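Local atomic coordinates of hypothetical protein aq_1447 (Aquifex aeolicus, PDB entry 1YVU), a protein that uses short single-stranded DNA guides to find complementary RNA targets and cleaves the target strand at a fixed distance from the guide's 5'-end, with magnesium as preferred cofactor. Residues A[611-616]-A[627-632]; A[603-607]-A[637-641]; A[334-340]-A[668-672]; A[622-627]-A[640-645]. All coordinates share one frame; numbering follows the deposited sequence.

Interaction 1. Residues A[611-616]-A[627-632]; sequences KFIKGY and LATYNQ
Two backbone hydrogen bonds join G615 and Y616 to A628: G615 N donates a hydrogen bond to A628 O at 2.7 Å, and A628 N donates one to Y616 O at 2.8 Å. Apolar contact gathers round the same alanine, whose CB points at the other segment and meets I613 CG2 at 3.5 Å and, at 3.8 Å, Y616 CB. The chain can present these groups together because residues 613-616 form a type II beta turn, closed by Y616 N on I613 O, with G615 in the third position at the positive phi (113°) usual there; it leads into strand 616-619 within the PIWI box. Polar side chains add a further set of contacts. N631 sends OD1 toward K614 N in a weak bond of 3.4 Å, and the same oxygen lies obliquely to the F612 ring, 3.8 Å from CD2, with the amide plane turned 52° from the ring. The K614 chain is fully extended, CG anti to the backbone N (chi1 179°), which carries its methylenes past T629 O, CE coming within 3.3 Å of it, and delivers NZ to a hydrogen bond with T663 OG1.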
loop_
_atom_site.group_PDB
_atom_site.type_symbol
_atom_site.label_atom_id
_atom_site.label_comp_id
_atom_site.label_asym_id
_atom_site.label_seq_id
_atom_site.Cartn_x
_atom_site.Cartn_y
_atom_site.Cartn_z
ATOM N N LYS A 611 -13.406 -14.938 13.088
ATOM C CA LYS A 611 -14.198 -13.826 12.522
ATOM C C LYS A 611 -14.264 -12.519 13.346
ATOM O O LYS A 611 -14.791 -11.521 12.869
ATOM C CB LYS A 611 -15.591 -14.291 12.033
ATOM C CG LYS A 611 -15.559 -15.196 10.767
ATOM C CD LYS A 611 -16.929 -15.831 10.449
ATOM C CE LYS A 611 -16.795 -17.326 10.106
ATOM N NZ LYS A 611 -18.094 -17.994 9.669
ATOM N N PHE A 612 -13.688 -12.534 14.554
ATOM C CA PHE A 612 -13.599 -11.377 15.465
ATOM C C PHE A 612 -12.138 -11.121 15.867
ATOM O O PHE A 612 -11.779 -10.861 17.033
ATOM C CB PHE A 612 -14.467 -11.583 16.692
ATOM C CG PHE A 612 -15.837 -11.027 16.534
ATOM C CD1 PHE A 612 -16.899 -11.864 16.104
ATOM C CD2 PHE A 612 -16.074 -9.647 16.746
ATOM C CE1 PHE A 612 -18.191 -11.337 15.879
ATOM C CE2 PHE A 612 -17.367 -9.084 16.527
ATOM C CZ PHE A 612 -18.431 -9.931 16.090
ATOM N N ILE A 613 -11.336 -11.095 14.814
ATOM C CA ILE A 613 -9.900 -10.936 14.828
ATOM C C ILE A 613 -9.314 -9.537 15.171
ATOM O O ILE A 613 -8.124 -9.427 15.512
ATOM C CB ILE A 613 -9.383 -11.626 13.501
ATOM C CG1 ILE A 613 -9.466 -13.137 13.700
ATOM C CG2 ILE A 613 -7.970 -11.302 13.128
ATOM C CD1 ILE A 613 -9.599 -13.918 12.451
ATOM N N LYS A 614 -10.154 -8.492 15.195
ATOM C CA LYS A 614 -9.664 -7.144 15.520
ATOM C C LYS A 614 -8.962 -7.141 16.868
ATOM O O LYS A 614 -9.593 -7.453 17.888
ATOM C CB LYS A 614 -10.786 -6.100 15.529
ATOM C CG LYS A 614 -10.315 -4.704 15.879
ATOM C CD LYS A 614 -11.348 -3.659 15.647
ATOM C CE LYS A 614 -10.733 -2.265 15.797
ATOM N NZ LYS A 614 -11.640 -1.111 15.553
ATOM N N GLY A 615 -7.653 -6.852 16.810
ATOM C CA GLY A 615 -6.777 -6.787 17.978
ATOM C C GLY A 615 -5.718 -7.886 17.991
ATOM O O GLY A 615 -4.773 -7.871 18.794
ATOM N N TYR A 616 -5.865 -8.835 17.071
ATOM C CA TYR A 616 -4.933 -9.936 16.966
ATOM C C TYR A 616 -3.549 -9.513 16.536
ATOM O O TYR A 616 -3.412 -8.676 15.634
ATOM C CB TYR A 616 -5.481 -10.983 16.028
ATOM C CG TYR A 616 -6.467 -11.905 16.689
ATOM C CD1 TYR A 616 -7.421 -11.430 17.645
ATOM C CD2 TYR A 616 -6.468 -13.264 16.367
ATOM C CE1 TYR A 616 -8.360 -12.311 18.260
ATOM C CE2 TYR A 616 -7.391 -14.163 16.965
ATOM C CZ TYR A 616 -8.332 -13.690 17.909
ATOM O OH TYR A 616 -9.180 -14.627 18.479
ATOM N N LEU A 627 -0.550 -6.680 12.927
ATOM C CA LEU A 627 -1.775 -6.414 13.643
ATOM C C LEU A 627 -3.064 -6.501 12.848
ATOM O O LEU A 627 -3.164 -5.950 11.744
ATOM C CB LEU A 627 -1.653 -4.997 14.234
ATOM C CG LEU A 627 -2.721 -4.475 15.177
ATOM C CD1 LEU A 627 -2.706 -5.361 16.411
ATOM C CD2 LEU A 627 -2.507 -2.983 15.527
ATOM N N ALA A 628 -4.089 -7.067 13.480
ATOM C CA ALA A 628 -5.397 -7.152 12.866
ATOM C C ALA A 628 -6.183 -5.918 13.347
ATOM O O ALA A 628 -6.552 -5.831 14.537
ATOM C CB ALA A 628 -6.058 -8.390 13.293
ATOM N N THR A 629 -6.425 -4.986 12.419
ATOM C CA THR A 629 -7.138 -3.740 12.699
ATOM C C THR A 629 -8.641 -3.728 12.562
ATOM O O THR A 629 -9.286 -2.730 12.921
ATOM C CB THR A 629 -6.661 -2.655 11.796
ATOM O OG1 THR A 629 -6.461 -3.185 10.469
ATOM C CG2 THR A 629 -5.399 -2.053 12.340
ATOM N N TYR A 630 -9.190 -4.778 11.948
ATOM C CA TYR A 630 -10.631 -4.906 11.705
ATOM C C TYR A 630 -11.027 -6.385 11.656
ATOM O O TYR A 630 -10.204 -7.228 11.305
ATOM C CB TYR A 630 -11.035 -4.172 10.399
ATOM C CG TYR A 630 -10.563 -4.782 9.074
ATOM C CD1 TYR A 630 -11.496 -5.282 8.145
ATOM C CD2 TYR A 630 -9.198 -4.807 8.717
ATOM C CE1 TYR A 630 -11.091 -5.789 6.878
ATOM C CE2 TYR A 630 -8.774 -5.315 7.454
ATOM C CZ TYR A 630 -9.730 -5.798 6.537
ATOM O OH TYR A 630 -9.356 -6.242 5.279
ATOM N N ASN A 631 -12.299 -6.669 11.958
ATOM C CA ASN A 631 -12.867 -8.026 11.966
ATOM C C ASN A 631 -13.101 -8.552 10.539
ATOM O O ASN A 631 -13.352 -7.760 9.623
ATOM C CB ASN A 631 -14.202 -8.020 12.716
ATOM C CG ASN A 631 -14.143 -7.271 14.042
ATOM O OD1 ASN A 631 -13.434 -7.667 14.952
ATOM N ND2 ASN A 631 -14.913 -6.197 14.156
ATOM N N GLN A 632 -13.025 -9.876 10.352
ATOM C CA GLN A 632 -13.228 -10.503 9.029
ATOM C C GLN A 632 -14.696 -10.433 8.624
ATOM O O GLN A 632 -15.527 -11.154 9.193
ATOM C CB GLN A 632 -12.824 -11.985 9.025
ATOM C CG GLN A 632 -11.366 -12.308 9.269
ATOM C CD GLN A 632 -11.063 -13.802 9.091
ATOM O OE1 GLN A 632 -11.499 -14.640 9.887
ATOM N NE2 GLN A 632 -10.309 -14.133 8.044
#

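Interaction 2. Residues A[603-607]-A[637-641]; sequences NPRFF and THQPI
P640 sits against the bend of 603-607 with its ring carbons turned into the opposing backbone and one aromatic side chain. Its CG lies 3.4 Å from P604 O and 3.5 Å from F606 CD1, the phenylalanine ring meeting it obliquely, with the two side chains running antiparallel to one another. The proline carbonyl is held as well: N603 ND2 donates to P640 O at 2.9 Å, on a lone pair in the carbonyl plane, although the oxygen stands 27° out of the asparagine's amide plane. With CG anti to its own carbonyl carbon (chi1 -64°), N603 reaches across, and a second hydrogen bond from ND2 to I599 O helps fix its amide. Two residues before the proline, H638 O approaches R605 CD at 3.5 Å, near the plane and at the edge of the guanidinium. That group's principal partner is D158, through a salt bridge from NH1, while the H638 imidazole is positioned by NE2 bonding to Y630 O. The buried contact thus joins the PIWI box to the lead-in of strand 606-607, with P604 and R605 packed on strand 153-165, F606 touching A628, and both prolines resting on I626 of strand 624-627.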
loop_
_atom_site.group_PDB
_atom_site.type_symbol
_atom_site.label_atom_id
_atom_site.label_comp_id
_atom_site.label_asym_id
_atom_site.label_seq_id
_atom_site.Cartn_x
_atom_site.Cartn_y
_atom_site.Cartn_z
ATOM N N ASN A 603 1.840 -7.967 3.878
ATOM C CA ASN A 603 2.048 -8.413 5.241
ATOM C C ASN A 603 1.635 -9.866 5.465
ATOM O O ASN A 603 1.001 -10.475 4.590
ATOM C CB ASN A 603 1.241 -7.491 6.160
ATOM C CG ASN A 603 1.736 -6.072 6.127
ATOM O OD1 ASN A 603 2.944 -5.802 6.172
ATOM N ND2 ASN A 603 0.797 -5.146 6.033
ATOM N N PRO A 604 2.090 -10.481 6.583
ATOM C CA PRO A 604 1.708 -11.869 6.863
ATOM C C PRO A 604 0.246 -11.874 7.280
ATOM O O PRO A 604 -0.164 -11.068 8.121
ATOM C CB PRO A 604 2.613 -12.235 8.025
ATOM C CG PRO A 604 3.827 -11.444 7.770
ATOM C CD PRO A 604 3.256 -10.113 7.411
ATOM N N ARG A 605 -0.536 -12.732 6.628
ATOM C CA ARG A 605 -1.963 -12.842 6.884
ATOM C C ARG A 605 -2.296 -13.662 8.129
ATOM O O ARG A 605 -1.387 -14.196 8.761
ATOM C CB ARG A 605 -2.678 -13.356 5.628
ATOM C CG ARG A 605 -2.696 -12.345 4.445
ATOM C CD ARG A 605 -3.861 -12.598 3.462
ATOM N NE ARG A 605 -3.486 -12.410 2.061
ATOM C CZ ARG A 605 -2.820 -13.307 1.328
ATOM N NH1 ARG A 605 -2.466 -14.470 1.865
ATOM N NH2 ARG A 605 -2.460 -13.030 0.079
ATOM N N PHE A 606 -3.557 -13.578 8.568
ATOM C CA PHE A 606 -4.074 -14.327 9.722
ATOM C C PHE A 606 -5.108 -15.316 9.191
ATOM O O PHE A 606 -6.042 -14.939 8.453
ATOM C CB PHE A 606 -4.784 -13.437 10.730
ATOM C CG PHE A 606 -3.863 -12.594 11.578
ATOM C CD1 PHE A 606 -3.827 -11.206 11.410
ATOM C CD2 PHE A 606 -3.099 -13.153 12.622
ATOM C CE1 PHE A 606 -3.048 -10.383 12.266
ATOM C CE2 PHE A 606 -2.311 -12.313 13.490
ATOM C CZ PHE A 606 -2.298 -10.942 13.303
ATOM N N PHE A 607 -4.930 -16.584 9.554
ATOM C CA PHE A 607 -5.826 -17.646 9.129
ATOM C C PHE A 607 -6.418 -18.245 10.393
ATOM O O PHE A 607 -5.683 -18.677 11.281
ATOM C CB PHE A 607 -5.075 -18.732 8.336
ATOM C CG PHE A 607 -4.208 -18.199 7.211
ATOM C CD1 PHE A 607 -2.808 -18.122 7.359
ATOM C CD2 PHE A 607 -4.785 -17.761 6.003
ATOM C CE1 PHE A 607 -1.982 -17.612 6.299
ATOM C CE2 PHE A 607 -3.980 -17.246 4.931
ATOM C CZ PHE A 607 -2.586 -17.170 5.073
ATOM N N THR A 637 -10.877 -11.380 2.445
ATOM C CA THR A 637 -10.632 -9.929 2.495
ATOM C C THR A 637 -10.070 -9.519 3.869
ATOM O O THR A 637 -10.725 -8.791 4.645
ATOM C CB THR A 637 -11.929 -9.079 2.184
ATOM O OG1 THR A 637 -12.629 -9.634 1.065
ATOM C CG2 THR A 637 -11.570 -7.611 1.871
ATOM N N HIS A 638 -8.916 -10.093 4.209
ATOM C CA HIS A 638 -8.252 -9.709 5.433
ATOM C C HIS A 638 -6.787 -9.405 5.283
ATOM O O HIS A 638 -5.941 -10.292 5.171
ATOM C CB HIS A 638 -8.491 -10.604 6.632
ATOM C CG HIS A 638 -8.227 -9.883 7.914
ATOM N ND1 HIS A 638 -7.013 -9.957 8.568
ATOM C CD2 HIS A 638 -8.937 -8.920 8.551
ATOM C CE1 HIS A 638 -6.988 -9.063 9.540
ATOM N NE2 HIS A 638 -8.141 -8.419 9.551
ATOM N N GLN A 639 -6.526 -8.106 5.363
ATOM C CA GLN A 639 -5.211 -7.537 5.240
ATOM C C GLN A 639 -4.747 -6.969 6.591
ATOM O O GLN A 639 -5.261 -5.934 7.048
ATOM C CB GLN A 639 -5.239 -6.408 4.207
ATOM C CG GLN A 639 -6.126 -6.609 2.980
ATOM C CD GLN A 639 -5.347 -6.476 1.689
ATOM O OE1 GLN A 639 -4.402 -7.238 1.450
ATOM N NE2 GLN A 639 -5.723 -5.502 0.856
ATOM N N PRO A 640 -3.804 -7.660 7.273
ATOM C CA PRO A 640 -3.314 -7.163 8.561
ATOM C C PRO A 640 -2.263 -6.101 8.278
ATOM O O PRO A 640 -1.546 -6.194 7.275
ATOM C CB PRO A 640 -2.635 -8.397 9.164
ATOM C CG PRO A 640 -3.166 -9.523 8.409
ATOM C CD PRO A 640 -3.266 -9.011 7.030
ATOM N N ILE A 641 -2.171 -5.083 9.124
ATOM C CA ILE A 641 -1.145 -4.056 8.910
ATOM C C ILE A 641 0.118 -4.355 9.739
ATOM O O ILE A 641 0.091 -5.157 10.682
ATOM C CB ILE A 641 -1.670 -2.608 9.181
ATOM C CG1 ILE A 641 -1.786 -2.337 10.682
ATOM C CG2 ILE A 641 -3.004 -2.381 8.440
ATOM C CD1 ILE A 641 -1.907 -0.890 11.037
#

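Interaction 3. Residues A[334-340]-A[668-672]; sequences TNLRKFL and SSFQP
R337 and L340 meet F670 in a mainly van der Waals contact, without a hydrogen bond between the segments, where the end of linker L2 and the first turn of the Mid domain lie against a PIWI-domain loop. The two residues are three apart on helix 337-342 and so present neighbouring side chains to the outer end of the phenylalanine ring. R337 comes to its edge: NE is 3.2 Å from F670 CE2, near the ring plane, with CG likewise in plane at the rim. Guanidinium and ring planes are inclined by 34°, so this is an edge contact rather than a stack; the arginine's cation-pi partner is F468. A bend at chi2 (95°) turns the arginine chain so that CG, CD and NE all pass close to CE2. At the other meta carbon, L340 CD1 comes within 3.9 Å of F670 CE1, obliquely to the ring. S669 fills the second half of the contact. Its CB points into the L2-Mid segment and packs on the N335 side chain, 3.4 Å from CB and 3.3 Å from OD1. The serine hydroxyl sits between the backbone N and carbonyl carbon (chi1 49°), beside L340 CD1 at 3.7 Å from OG, and is hydrogen-bonded to E475 OE1. That glutamate belongs to helix 466-480, which also packs on F670 through N472 and E475, on R337 through L471 and on L340 through E475. The arrangement belongs to the Mid-PIWI interface, the join between the two domains that form the PIWI lobe of an Argonaute.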
loop_
_atom_site.group_PDB
_atom_site.type_symbol
_atom_site.label_atom_id
_atom_site.label_comp_id
_atom_site.label_asym_id
_atom_site.label_seq_id
_atom_site.Cartn_x
_atom_site.Cartn_y
_atom_site.Cartn_z
ATOM N N THR A 334 -19.898 -2.572 17.037
ATOM C CA THR A 334 -20.641 -2.395 15.755
ATOM C C THR A 334 -21.400 -1.029 15.857
ATOM O O THR A 334 -22.098 -0.627 14.912
ATOM C CB THR A 334 -21.683 -3.600 15.458
ATOM O OG1 THR A 334 -21.019 -4.875 15.519
ATOM C CG2 THR A 334 -22.282 -3.512 14.030
ATOM N N ASN A 335 -21.125 -0.281 16.949
ATOM C CA ASN A 335 -21.733 1.027 17.359
ATOM C C ASN A 335 -23.235 0.919 17.269
ATOM O O ASN A 335 -23.804 0.986 16.169
ATOM C CB ASN A 335 -21.334 2.285 16.551
ATOM C CG ASN A 335 -19.837 2.468 16.386
ATOM O OD1 ASN A 335 -19.141 1.608 15.855
ATOM N ND2 ASN A 335 -19.352 3.643 16.752
ATOM N N LEU A 336 -23.873 0.813 18.425
ATOM C CA LEU A 336 -25.308 0.656 18.480
ATOM C C LEU A 336 -26.069 1.618 17.591
ATOM O O LEU A 336 -25.640 2.765 17.364
ATOM C CB LEU A 336 -25.812 0.814 19.911
ATOM C CG LEU A 336 -25.154 0.150 21.114
ATOM C CD1 LEU A 336 -26.110 0.328 22.298
ATOM C CD2 LEU A 336 -24.853 -1.328 20.876
ATOM N N ARG A 337 -27.130 1.091 16.986
ATOM C CA ARG A 337 -28.021 1.903 16.177
ATOM C C ARG A 337 -28.687 2.776 17.228
ATOM O O ARG A 337 -28.940 3.953 17.000
ATOM C CB ARG A 337 -29.095 1.044 15.512
ATOM C CG ARG A 337 -28.683 0.357 14.238
ATOM C CD ARG A 337 -28.203 -1.053 14.514
ATOM N NE ARG A 337 -27.663 -1.666 13.308
ATOM C CZ ARG A 337 -28.220 -2.666 12.625
ATOM N NH1 ARG A 337 -29.366 -3.196 13.037
ATOM N NH2 ARG A 337 -27.656 -3.089 11.516
ATOM N N LYS A 338 -28.888 2.162 18.403
ATOM C CA LYS A 338 -29.493 2.772 19.579
ATOM C C LYS A 338 -28.717 3.999 19.985
ATOM O O LYS A 338 -29.316 5.076 20.149
ATOM C CB LYS A 338 -29.496 1.798 20.758
ATOM C CG LYS A 338 -30.621 0.748 20.783
ATOM C CD LYS A 338 -30.415 -0.224 21.977
ATOM C CE LYS A 338 -31.590 -1.178 22.204
ATOM N NZ LYS A 338 -31.256 -2.234 23.214
ATOM N N PHE A 339 -27.388 3.845 20.077
ATOM C CA PHE A 339 -26.513 4.958 20.445
ATOM C C PHE A 339 -26.635 6.071 19.403
ATOM O O PHE A 339 -26.898 7.214 19.747
ATOM C CB PHE A 339 -25.046 4.507 20.637
ATOM C CG PHE A 339 -24.086 5.642 20.969
ATOM C CD1 PHE A 339 -24.256 6.416 22.131
ATOM C CD2 PHE A 339 -23.089 6.028 20.050
ATOM C CE1 PHE A 339 -23.449 7.578 22.358
ATOM C CE2 PHE A 339 -22.280 7.184 20.274
ATOM C CZ PHE A 339 -22.464 7.959 21.421
ATOM N N LEU A 340 -26.614 5.696 18.132
ATOM C CA LEU A 340 -26.706 6.681 17.066
ATOM C C LEU A 340 -28.086 7.290 16.879
ATOM O O LEU A 340 -28.236 8.243 16.117
ATOM C CB LEU A 340 -26.213 6.085 15.752
ATOM C CG LEU A 340 -24.702 5.910 15.583
ATOM C CD1 LEU A 340 -24.462 4.968 14.402
ATOM C CD2 LEU A 340 -23.976 7.265 15.412
ATOM N N SER A 668 -17.472 4.804 10.697
ATOM C CA SER A 668 -18.108 3.878 9.781
ATOM C C SER A 668 -18.404 2.648 10.617
ATOM O O SER A 668 -17.608 1.695 10.669
ATOM C CB SER A 668 -17.163 3.586 8.622
ATOM O OG SER A 668 -17.735 2.662 7.721
ATOM N N SER A 669 -19.529 2.709 11.321
ATOM C CA SER A 669 -19.940 1.627 12.205
ATOM C C SER A 669 -20.490 0.367 11.561
ATOM O O SER A 669 -20.403 -0.729 12.111
ATOM C CB SER A 669 -20.963 2.148 13.186
ATOM O OG SER A 669 -22.022 2.884 12.598
ATOM N N PHE A 670 -21.066 0.552 10.387
ATOM C CA PHE A 670 -21.694 -0.530 9.659
ATOM C C PHE A 670 -20.744 -1.161 8.665
ATOM O O PHE A 670 -20.934 -2.284 8.220
ATOM C CB PHE A 670 -22.986 0.009 9.020
ATOM C CG PHE A 670 -23.948 0.609 10.035
ATOM C CD1 PHE A 670 -23.933 1.981 10.310
ATOM C CD2 PHE A 670 -24.796 -0.212 10.800
ATOM C CE1 PHE A 670 -24.744 2.549 11.341
ATOM C CE2 PHE A 670 -25.612 0.341 11.835
ATOM C CZ PHE A 670 -25.578 1.730 12.099
ATOM N N GLN A 671 -19.672 -0.441 8.386
ATOM C CA GLN A 671 -18.648 -0.891 7.457
ATOM C C GLN A 671 -17.285 -0.884 8.158
ATOM O O GLN A 671 -17.122 -0.229 9.191
ATOM C CB GLN A 671 -18.647 -0.011 6.191
ATOM C CG GLN A 671 -19.745 -0.393 5.194
ATOM C CD GLN A 671 -19.902 0.587 4.036
ATOM O OE1 GLN A 671 -18.911 1.138 3.521
ATOM N NE2 GLN A 671 -21.155 0.791 3.606
ATOM N N PRO A 672 -16.334 -1.711 7.688
ATOM C CA PRO A 672 -15.043 -1.700 8.361
ATOM C C PRO A 672 -14.003 -0.871 7.636
ATOM O O PRO A 672 -14.029 -0.715 6.409
ATOM C CB PRO A 672 -14.655 -3.174 8.413
ATOM C CG PRO A 672 -15.596 -3.889 7.432
ATOM C CD PRO A 672 -16.407 -2.856 6.741
#

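Interaction 4. Residues A[622-627]-A[640-645]; sequences EDSVIL and PIKVRK
L627 closes one end of an antiparallel strand pair, 624-627 with 641-645, and D623 with K645 closes the other; both strands lie in the PIWI box of the RNase H-like PIWI domain. L627 and I641 form a hydrogen-bonded pair: L627 N reaches I641 O at 2.8 Å in a nearly straight bond (176°), and I641 N returns to L627 O at 2.9 Å. V625 and V643 repeat this two-bond pattern, while the intervening pairs I626-K642 and S624-R644 are non-hydrogen-bonded. In the leucine, chi1 (-173°) together with chi2 (63°) puts L627 CD2 4.4 Å from V643 CG2, on the face packed by helix 652-661 through C656 and I659. On the reverse face I626 CG2 lies alongside P640 CB at 4.0 Å. Strands 616-619 and 592-599 flank the pair. Just before its strand begins, D623 accepts K645 N at its carbonyl O, 3.0 Å away, and their side chains run next to each other in the same direction. A bend at chi3 brings the lysine ammonium round, where it also bonds L650 O, and places NZ 3.0 Å from D623 OD2 in a salt bridge.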
loop_
_atom_site.group_PDB
_atom_site.type_symbol
_atom_site.label_atom_id
_atom_site.label_comp_id
_atom_site.label_asym_id
_atom_site.label_seq_id
_atom_site.Cartn_x
_atom_site.Cartn_y
_atom_site.Cartn_z
ATOM N N GLU A 622 12.537 -5.601 15.991
ATOM C CA GLU A 622 12.704 -4.154 16.182
ATOM C C GLU A 622 11.364 -3.411 16.384
ATOM O O GLU A 622 11.042 -2.443 15.669
ATOM C CB GLU A 622 13.485 -3.581 14.981
ATOM C CG GLU A 622 14.822 -4.282 14.650
ATOM C CD GLU A 622 15.211 -4.160 13.174
ATOM O OE1 GLU A 622 14.655 -3.286 12.456
ATOM O OE2 GLU A 622 16.076 -4.958 12.734
ATOM N N ASP A 623 10.617 -3.871 17.393
ATOM C CA ASP A 623 9.296 -3.370 17.782
ATOM C C ASP A 623 8.317 -3.174 16.629
ATOM O O ASP A 623 7.782 -2.088 16.398
ATOM C CB ASP A 623 9.387 -2.141 18.697
ATOM C CG ASP A 623 9.152 -2.491 20.175
ATOM O OD1 ASP A 623 8.947 -3.691 20.486
ATOM O OD2 ASP A 623 9.146 -1.581 21.033
ATOM N N SER A 624 8.242 -4.213 15.807
ATOM C CA SER A 624 7.327 -4.264 14.693
ATOM C C SER A 624 6.303 -5.331 15.092
ATOM O O SER A 624 6.639 -6.267 15.833
ATOM C CB SER A 624 8.041 -4.538 13.360
ATOM O OG SER A 624 9.073 -5.501 13.466
ATOM N N VAL A 625 5.030 -5.077 14.756
ATOM C CA VAL A 625 3.890 -5.944 15.095
ATOM C C VAL A 625 2.977 -6.103 13.891
ATOM O O VAL A 625 2.589 -5.108 13.263
ATOM C CB VAL A 625 2.993 -5.283 16.217
ATOM C CG1 VAL A 625 1.695 -6.055 16.452
ATOM C CG2 VAL A 625 3.744 -5.151 17.505
ATOM N N ILE A 626 2.565 -7.347 13.640
ATOM C CA ILE A 626 1.622 -7.650 12.560
ATOM C C ILE A 626 0.315 -7.595 13.337
ATOM O O ILE A 626 0.121 -8.327 14.300
ATOM C CB ILE A 626 1.897 -9.003 11.962
ATOM C CG1 ILE A 626 3.271 -8.951 11.305
ATOM C CG2 ILE A 626 0.847 -9.355 10.917
ATOM C CD1 ILE A 626 4.035 -10.266 11.417
ATOM N N LEU A 627 -0.550 -6.680 12.927
ATOM C CA LEU A 627 -1.775 -6.414 13.643
ATOM C C LEU A 627 -3.064 -6.501 12.848
ATOM O O LEU A 627 -3.164 -5.950 11.744
ATOM C CB LEU A 627 -1.653 -4.997 14.234
ATOM C CG LEU A 627 -2.721 -4.475 15.177
ATOM C CD1 LEU A 627 -2.706 -5.361 16.411
ATOM C CD2 LEU A 627 -2.507 -2.983 15.527
ATOM N N PRO A 640 -3.804 -7.660 7.273
ATOM C CA PRO A 640 -3.314 -7.163 8.561
ATOM C C PRO A 640 -2.263 -6.101 8.278
ATOM O O PRO A 640 -1.546 -6.194 7.275
ATOM C CB PRO A 640 -2.635 -8.397 9.164
ATOM C CG PRO A 640 -3.166 -9.523 8.409
ATOM C CD PRO A 640 -3.266 -9.011 7.030
ATOM N N ILE A 641 -2.171 -5.083 9.124
ATOM C CA ILE A 641 -1.145 -4.056 8.910
ATOM C C ILE A 641 0.118 -4.355 9.739
ATOM O O ILE A 641 0.091 -5.157 10.682
ATOM C CB ILE A 641 -1.670 -2.608 9.181
ATOM C CG1 ILE A 641 -1.786 -2.337 10.682
ATOM C CG2 ILE A 641 -3.004 -2.381 8.440
ATOM C CD1 ILE A 641 -1.907 -0.890 11.037
ATOM N N LYS A 642 1.241 -3.776 9.330
ATOM C CA LYS A 642 2.487 -3.958 10.059
ATOM C C LYS A 642 2.845 -2.584 10.548
ATOM O O LYS A 642 2.980 -1.647 9.761
ATOM C CB LYS A 642 3.591 -4.557 9.185
ATOM C CG LYS A 642 4.983 -4.550 9.802
ATOM C CD LYS A 642 6.003 -5.244 8.918
ATOM C CE LYS A 642 7.357 -4.561 9.039
ATOM N NZ LYS A 642 8.476 -5.419 8.541
ATOM N N VAL A 643 2.870 -2.467 11.874
ATOM C CA VAL A 643 3.193 -1.223 12.596
ATOM C C VAL A 643 4.634 -1.361 13.053
ATOM O O VAL A 643 4.988 -2.378 13.625
ATOM C CB VAL A 643 2.313 -1.060 13.869
ATOM C CG1 VAL A 643 2.721 0.184 14.649
ATOM C CG2 VAL A 643 0.839 -1.029 13.510
ATOM N N ARG A 644 5.450 -0.345 12.787
ATOM C CA ARG A 644 6.841 -0.367 13.187
ATOM C C ARG A 644 7.170 0.857 14.031
ATOM O O ARG A 644 6.782 1.968 13.684
ATOM C CB ARG A 644 7.754 -0.441 11.959
ATOM C CG ARG A 644 9.246 -0.627 12.299
ATOM C CD ARG A 644 10.145 -0.516 11.085
ATOM N NE ARG A 644 11.508 -0.157 11.475
ATOM C CZ ARG A 644 12.469 0.235 10.639
ATOM N NH1 ARG A 644 12.246 0.327 9.323
ATOM N NH2 ARG A 644 13.657 0.561 11.131
ATOM N N LYS A 645 7.806 0.639 15.181
ATOM C CA LYS A 645 8.200 1.748 16.043
ATOM C C LYS A 645 9.600 2.036 15.598
ATOM O O LYS A 645 10.537 1.287 15.903
ATOM C CB LYS A 645 8.188 1.374 17.520
ATOM C CG LYS A 645 8.591 2.529 18.450
ATOM C CD LYS A 645 8.521 2.122 19.915
ATOM C CE LYS A 645 9.820 1.653 20.499
ATOM N NZ LYS A 645 9.636 1.275 21.945
#

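Overall arrangement
Interactions 1, 2 and 4 form one connected cluster in the PIWI domain; interaction 3 lies at the margin, its centre about 27 Å from that of interaction 4, and touches only interaction 1 of the other three, through P672 and Y630. Interaction 4 supplies regular strand pairing; interaction 1 follows the chain past the end of that strand at L627 into irregular loop, where two backbone bonds are joined by side-chain contacts. Interaction 2 uses P640 and I641, at the entry to the other strand, and is wholly buried, with proline and aromatic packing and one hydrogen bond from an asparagine amide. Interactions 1 and 4 are partly buried. Interaction 3, also partly buried, joins separate domains mainly by side-chain contact, with no hydrogen bond between its segments.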